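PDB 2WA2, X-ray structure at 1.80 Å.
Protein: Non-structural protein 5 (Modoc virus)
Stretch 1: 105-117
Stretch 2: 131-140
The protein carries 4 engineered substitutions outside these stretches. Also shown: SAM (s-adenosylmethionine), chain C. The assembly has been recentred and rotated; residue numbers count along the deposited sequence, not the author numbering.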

# COMPACT_ATOMS: atom_id res chain seq x y z
N ASN A 105 -14.69 4.65 -14.57
CA ASN A 105 -15.71 4.78 -13.53
C ASN A 105 -15.40 5.86 -12.49
O ASN A 105 -16.24 6.20 -11.66
CB ASN A 105 -15.95 3.44 -12.82
CG ASN A 105 -16.32 2.30 -13.79
OD1 ASN A 105 -17.35 2.35 -14.44
ND2 ASN A 105 -15.48 1.27 -13.86
N VAL A 106 -14.19 6.39 -12.53
CA VAL A 106 -13.79 7.47 -11.62
C VAL A 106 -14.33 8.82 -12.06
O VAL A 106 -14.16 9.22 -13.21
CB VAL A 106 -12.26 7.55 -11.52
CG1 VAL A 106 -11.81 8.69 -10.63
CG2 VAL A 106 -11.72 6.21 -10.97
N ARG A 107 -14.95 9.52 -11.11
CA ARG A 107 -15.53 10.85 -11.33
C ARG A 107 -14.65 11.99 -10.83
O ARG A 107 -14.59 13.04 -11.45
CB ARG A 107 -16.92 10.93 -10.72
CG ARG A 107 -17.96 10.21 -11.60
CD ARG A 107 -19.36 10.38 -11.05
NE ARG A 107 -20.08 11.50 -11.68
CZ ARG A 107 -20.15 12.74 -11.19
NH1 ARG A 107 -19.53 13.06 -10.05
NH2 ARG A 107 -20.84 13.67 -11.84
N GLU A 108 -13.96 11.78 -9.72
CA GLU A 108 -12.99 12.76 -9.20
C GLU A 108 -11.95 12.09 -8.30
O GLU A 108 -12.18 11.00 -7.75
CB GLU A 108 -13.71 13.87 -8.43
CG GLU A 108 -14.40 13.38 -7.19
CD GLU A 108 -15.12 14.48 -6.43
OE1 GLU A 108 -14.98 15.67 -6.80
OE2 GLU A 108 -15.84 14.14 -5.47
N VAL A 109 -10.79 12.74 -8.17
CA VAL A 109 -9.75 12.23 -7.29
C VAL A 109 -9.32 13.35 -6.33
O VAL A 109 -8.95 14.43 -6.76
CB VAL A 109 -8.54 11.70 -8.08
CG1 VAL A 109 -7.49 11.12 -7.12
CG2 VAL A 109 -8.96 10.64 -9.06
N LYS A 110 -9.44 13.08 -5.05
CA LYS A 110 -9.02 13.97 -4.02
C LYS A 110 -7.77 13.33 -3.38
O LYS A 110 -7.84 12.29 -2.69
CB LYS A 110 -10.15 14.14 -3.02
CG LYS A 110 -11.43 14.74 -3.65
CD LYS A 110 -12.43 15.05 -2.54
CE LYS A 110 -13.72 15.67 -3.05
NZ LYS A 110 -14.67 15.87 -1.87
N ALA A 111 -6.63 13.98 -3.64
CA ALA A 111 -5.30 13.48 -3.31
C ALA A 111 -4.63 14.34 -2.21
O ALA A 111 -4.71 15.57 -2.23
CB ALA A 111 -4.44 13.48 -4.59
N TYR A 112 -4.03 13.67 -1.23
CA TYR A 112 -3.50 14.34 -0.03
C TYR A 112 -2.12 13.81 0.32
O TYR A 112 -1.89 12.59 0.30
CB TYR A 112 -4.47 14.13 1.16
CG TYR A 112 -5.85 14.66 0.89
CD1 TYR A 112 -6.16 16.00 1.15
CD2 TYR A 112 -6.84 13.85 0.32
CE1 TYR A 112 -7.43 16.51 0.87
CE2 TYR A 112 -8.14 14.35 0.05
CZ TYR A 112 -8.41 15.67 0.32
OH TYR A 112 -9.66 16.18 0.06
N THR A 113 -1.20 14.71 0.66
CA THR A 113 0.12 14.26 1.10
C THR A 113 0.80 15.31 1.98
O THR A 113 0.43 16.50 1.95
CB THR A 113 0.99 13.83 -0.12
OG1 THR A 113 1.98 12.88 0.29
CG2 THR A 113 1.59 15.03 -0.85
N LEU A 114 1.75 14.87 2.79
CA LEU A 114 2.48 15.76 3.69
C LEU A 114 3.23 16.84 2.92
O LEU A 114 3.03 18.02 3.16
CB LEU A 114 3.47 14.96 4.51
CG LEU A 114 3.14 14.46 5.90
CD1 LEU A 114 4.45 13.98 6.47
CD2 LEU A 114 2.53 15.55 6.80
N GLY A 115 4.11 16.43 2.00
CA GLY A 115 4.77 17.35 1.08
C GLY A 115 5.67 18.33 1.81
O GLY A 115 6.04 19.36 1.25
N THR A 116 5.99 18.02 3.06
CA THR A 116 6.86 18.88 3.86
C THR A 116 8.32 18.53 3.55
O THR A 116 8.57 17.68 2.71
CB THR A 116 6.58 18.77 5.35
OG1 THR A 116 6.62 17.40 5.75
CG2 THR A 116 5.20 19.36 5.70
N SER A 117 9.27 19.19 4.22
CA SER A 117 10.68 18.95 3.95
C SER A 117 11.07 17.48 3.89
O SER A 117 10.90 16.72 4.86
CB SER A 117 11.58 19.69 4.94
OG SER A 117 12.08 20.85 4.31
N SAM C . 1.30 6.07 -4.40
CA SAM C . 2.47 7.00 -4.51
C SAM C . 2.78 7.29 -5.98
O SAM C . 2.27 6.59 -6.86
OXT SAM C . 3.55 8.20 -6.34
CB SAM C . 3.70 6.38 -3.83
CG SAM C . 3.60 6.32 -2.32
SD SAM C . 4.15 7.91 -1.67
CE SAM C . 5.93 7.57 -1.57
C5' SAM C . 3.78 7.78 0.09
C4' SAM C . 3.64 9.21 0.60
O4' SAM C . 2.90 9.28 1.79
C3' SAM C . 5.00 9.83 0.92
O3' SAM C . 5.27 10.78 -0.08
C2' SAM C . 4.83 10.51 2.27
O2' SAM C . 5.29 11.84 2.19
C1' SAM C . 3.32 10.46 2.46
N9 SAM C . 2.92 10.43 3.87
C8 SAM C . 3.50 9.69 4.87
N7 SAM C . 2.84 9.93 6.01
C5 SAM C . 1.86 10.82 5.73
C6 SAM C . 0.88 11.42 6.53
N6 SAM C . 0.79 11.18 7.82
N1 SAM C . -0.02 12.28 5.93
C2 SAM C . 0.05 12.56 4.59
N3 SAM C . 1.01 11.99 3.79
C4 SAM C . 1.90 11.13 4.38
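Stretch 2 (131-140) NLITFKSKVD

Stretch 2 runs alongside stretch 1 as a parallel neighbour in a β-sheet. Its strand, which begins at Ile 133, follows a 3-10 segment that ends at Leu 132 and lies 10° from the direction of the strand in stretch 1, the axes approaching to 4.8 Å. The register is one to one: Val 109 faces Ile 133, Lys 110 Thr 134, Ala 111 Phe 135 and Tyr 112 Lys 136, with CA atoms 4.5 to 5.1 Å apart.

The backbone ladder shows the parallel rule, Val 109 and Ala 111 each reaching the two neighbours of their partner. Val 109 N donates to Leu 132 O (2.9 Å) and Val 109 O accepts from Thr 134 N (2.8 Å); Ala 111 N then donates to Thr 134 O (2.9 Å) and Ala 111 O accepts from Lys 136 N (2.8 Å). Thr 113 N continues the pattern to Lys 136 O at 3.1 Å. Beyond it the ladder changes: Thr 113 O accepts from Val 139 N (3.3 Å), and Leu 114 O from Lys 138 N (2.9 Å), where Lys 138 takes a positive phi of 59°.

Side chains alternate between the faces. Val 109, Ala 111, Ile 133 and Phe 135 share one, where Ala 111 CB lies 3.4 Å from Phe 135 CD1 and 4.1 Å from Ile 133 CG2; Val 109 CB lies 3.9 Å from Ile 133 CG1. On the other, Tyr 112 CD1 packs 3.8 Å from Lys 136 CB.

One side chain ties the loops together: Lys 138 points away at CB, yet its end returns, NZ donating to Gly 115 O at 2.8 Å. The cofactor meets both chain segments here, SAM N6 donating to Asp 140 OD1 (2.9 Å) while SAM N3 lies 3.1 Å from Leu 114 N.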

# COMPACT_ATOMS: atom_id res chain seq x y z
N ASN A 131 -7.59 16.85 -14.91
CA ASN A 131 -8.55 17.86 -14.44
C ASN A 131 -9.52 17.30 -13.41
O ASN A 131 -10.24 18.06 -12.75
CB ASN A 131 -9.36 18.42 -15.62
CG ASN A 131 -9.81 17.34 -16.59
OD1 ASN A 131 -8.99 16.71 -17.27
ND2 ASN A 131 -11.12 17.12 -16.66
N LEU A 132 -9.54 15.98 -13.29
CA LEU A 132 -10.37 15.32 -12.29
C LEU A 132 -9.70 15.28 -10.90
O LEU A 132 -10.37 15.00 -9.90
CB LEU A 132 -10.71 13.91 -12.77
CG LEU A 132 -11.45 13.81 -14.11
CD1 LEU A 132 -11.83 12.37 -14.43
CD2 LEU A 132 -12.69 14.71 -14.12
N ILE A 133 -8.41 15.59 -10.84
CA ILE A 133 -7.66 15.53 -9.57
C ILE A 133 -7.55 16.88 -8.90
O ILE A 133 -7.31 17.90 -9.57
CB ILE A 133 -6.22 14.94 -9.75
CG1 ILE A 133 -6.25 13.66 -10.57
CG2 ILE A 133 -5.57 14.64 -8.36
CD1 ILE A 133 -4.96 13.37 -11.31
N THR A 134 -7.76 16.88 -7.58
CA THR A 134 -7.39 17.96 -6.68
C THR A 134 -6.28 17.47 -5.76
O THR A 134 -6.51 16.58 -4.93
CB THR A 134 -8.57 18.43 -5.82
OG1 THR A 134 -9.63 18.85 -6.68
CG2 THR A 134 -8.14 19.58 -4.91
N PHE A 135 -5.09 18.04 -5.93
CA PHE A 135 -3.96 17.71 -5.05
C PHE A 135 -3.94 18.69 -3.90
O PHE A 135 -4.07 19.92 -4.11
CB PHE A 135 -2.63 17.78 -5.79
CG PHE A 135 -2.40 16.62 -6.70
CD1 PHE A 135 -2.05 15.38 -6.19
CD2 PHE A 135 -2.46 16.78 -8.08
CE1 PHE A 135 -1.81 14.29 -7.06
CE2 PHE A 135 -2.23 15.73 -8.93
CZ PHE A 135 -1.89 14.47 -8.41
N LYS A 136 -3.82 18.15 -2.70
CA LYS A 136 -3.57 18.97 -1.53
C LYS A 136 -2.33 18.51 -0.75
O LYS A 136 -2.35 17.46 -0.11
CB LYS A 136 -4.81 19.08 -0.65
CG LYS A 136 -4.75 20.35 0.25
CD LYS A 136 -5.96 21.28 0.04
CE LYS A 136 -7.22 20.83 0.84
NZ LYS A 136 -7.07 20.71 2.36
N SER A 137 -1.26 19.29 -0.81
CA SER A 137 -0.10 19.07 0.03
C SER A 137 -0.29 19.74 1.39
O SER A 137 -1.30 20.42 1.63
CB SER A 137 1.20 19.54 -0.64
OG SER A 137 1.35 18.89 -1.89
N LYS A 138 0.68 19.52 2.27
CA LYS A 138 0.67 20.08 3.61
C LYS A 138 -0.55 19.64 4.41
O LYS A 138 -1.24 20.45 5.05
CB LYS A 138 0.79 21.62 3.56
CG LYS A 138 1.80 22.10 2.54
CD LYS A 138 3.19 21.80 2.95
CE LYS A 138 4.17 22.47 1.95
NZ LYS A 138 5.54 21.98 2.25
N VAL A 139 -0.81 18.33 4.37
CA VAL A 139 -1.88 17.69 5.14
C VAL A 139 -1.34 16.39 5.72
O VAL A 139 -0.72 15.58 4.99
CB VAL A 139 -3.14 17.36 4.23
CG1 VAL A 139 -4.14 16.55 4.99
CG2 VAL A 139 -3.81 18.64 3.76
N ASP A 140 -1.56 16.23 7.02
CA ASP A 140 -1.26 15.00 7.74
C ASP A 140 -2.56 14.18 7.68
O ASP A 140 -3.54 14.49 8.37
CB ASP A 140 -0.88 15.29 9.18
CG ASP A 140 -0.56 14.02 9.99
OD1 ASP A 140 -0.80 12.88 9.48
OD2 ASP A 140 -0.07 14.19 11.12